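Local coordinates for protein putative dioxygenase (Nostoc punctiforme, PDB 2PEB) that probably acts as a dioxygenase of the Dopa 4,5-dioxygenase family and binds a zinc ion, at residues E8-F12 and L62-F66. Numbering follows the deposited sequence.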
# COMPACT_ATOMS: atom_id res chain seq x y z
N GLU A 8 -8.62 1.44 -15.90
CA GLU A 8 -9.68 0.63 -15.42
C GLU A 8 -9.96 0.88 -13.94
O GLU A 8 -10.90 0.30 -13.44
CB GLU A 8 -9.38 -0.85 -15.67
CG GLU A 8 -8.71 -1.59 -14.52
CD GLU A 8 -8.33 -3.00 -14.91
OE1 GLU A 8 -8.13 -3.26 -16.12
OE2 GLU A 8 -8.23 -3.85 -14.00
N ILE A 9 -9.17 1.72 -13.26
CA ILE A 9 -9.41 2.07 -11.84
C ILE A 9 -10.28 3.30 -11.78
O ILE A 9 -9.85 4.39 -12.17
CB ILE A 9 -8.13 2.34 -11.03
CG1 ILE A 9 -7.22 1.11 -10.98
CG2 ILE A 9 -8.47 2.71 -9.59
CD1 ILE A 9 -5.85 1.43 -10.30
N ALA A 10 -11.52 3.12 -11.35
CA ALA A 10 -12.52 4.21 -11.25
C ALA A 10 -12.44 4.99 -9.94
O ALA A 10 -13.04 6.08 -9.79
CB ALA A 10 -13.92 3.63 -11.42
N GLY A 11 -11.73 4.43 -8.97
CA GLY A 11 -11.68 4.98 -7.64
C GLY A 11 -11.06 4.04 -6.69
O GLY A 11 -10.65 2.94 -7.06
N PHE A 12 -10.97 4.46 -5.43
CA PHE A 12 -10.43 3.65 -4.36
C PHE A 12 -11.27 3.69 -3.11
O PHE A 12 -11.99 4.66 -2.86
CB PHE A 12 -9.00 4.06 -3.97
CG PHE A 12 -8.04 3.98 -5.09
CD1 PHE A 12 -7.86 5.05 -5.95
CD2 PHE A 12 -7.27 2.84 -5.28
CE1 PHE A 12 -6.97 4.99 -7.01
CE2 PHE A 12 -6.38 2.75 -6.36
CZ PHE A 12 -6.22 3.85 -7.22
N LEU A 62 -12.03 9.38 -5.48
CA LEU A 62 -11.64 9.29 -6.90
C LEU A 62 -10.13 9.13 -7.05
O LEU A 62 -9.39 9.40 -6.12
CB LEU A 62 -12.10 10.52 -7.67
CG LEU A 62 -13.63 10.63 -7.85
CD1 LEU A 62 -13.98 11.97 -8.47
CD2 LEU A 62 -14.15 9.46 -8.72
N PRO A 63 -9.68 8.64 -8.21
CA PRO A 63 -8.24 8.42 -8.40
C PRO A 63 -7.35 9.62 -8.13
O PRO A 63 -6.21 9.41 -7.65
CB PRO A 63 -8.16 7.92 -9.83
CG PRO A 63 -9.45 7.20 -10.02
CD PRO A 63 -10.43 8.18 -9.38
N ASN A 64 -7.84 10.84 -8.39
CA ASN A 64 -7.06 12.07 -8.13
C ASN A 64 -6.74 12.38 -6.64
O ASN A 64 -5.99 13.31 -6.34
CB ASN A 64 -7.60 13.27 -8.88
CG ASN A 64 -8.85 13.86 -8.26
OD1 ASN A 64 -9.26 13.54 -7.16
ND2 ASN A 64 -9.43 14.81 -8.98
N GLN A 65 -7.28 11.60 -5.72
CA GLN A 65 -6.93 11.70 -4.31
C GLN A 65 -5.96 10.65 -3.80
O GLN A 65 -5.55 10.70 -2.64
CB GLN A 65 -8.24 11.62 -3.51
CG GLN A 65 -9.23 12.73 -3.79
CD GLN A 65 -8.69 14.12 -3.51
OE1 GLN A 65 -8.44 14.48 -2.33
NE2 GLN A 65 -8.48 14.88 -4.56
N PHE A 66 -5.58 9.69 -4.65
CA PHE A 66 -4.79 8.56 -4.25
C PHE A 66 -3.46 9.04 -3.69
O PHE A 66 -3.08 8.62 -2.57
CB PHE A 66 -4.64 7.54 -5.40
CG PHE A 66 -3.87 6.36 -5.04
CD1 PHE A 66 -4.49 5.24 -4.49
CD2 PHE A 66 -2.49 6.33 -5.24
CE1 PHE A 66 -3.77 4.13 -4.15
CE2 PHE A 66 -1.77 5.22 -4.90
CZ PHE A 66 -2.40 4.11 -4.33
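Gly-11 and Leu-62 bring the two backbones closest, CA to CA 4.4 Å, where antiparallel strands 11-18 and 55-61 of the five-stranded sheet meet at their ends. Past this point residues 62-66 turn away through a short 3-10 segment into helix 66-76, with Phe-66 N hydrogen-bonded to Pro-63 O (3.1 Å), and no hydrogen bond joins the two segments. Gly-11 is nearly fully extended, with phi 169°, a value that side chains disfavour. Pro-63, whose fixed phi suits the first turn of a 3-10 segment, rests its CD 3.4 Å from Ala-10 O and its CG 3.6 Å from Ile-9 O. Its CA lies at the edge of the Phe-12 ring, while Phe-66 brings CD1 over one face of that ring, the two planes set obliquely at 39°. Phe-66 reaches there with CG anti to its backbone N (chi1 -179°). Replacing Phe-12 by alanine would probably open a gap beneath Phe-66 and free that ring to shift at the dimer interface, where it meets Phe-66 of the second subunit. Flat and apolar, Phe-12 suits this buried place: Phe-66 CD1 sits over the centre of its ring, 3.5 Å from Phe-12 CZ.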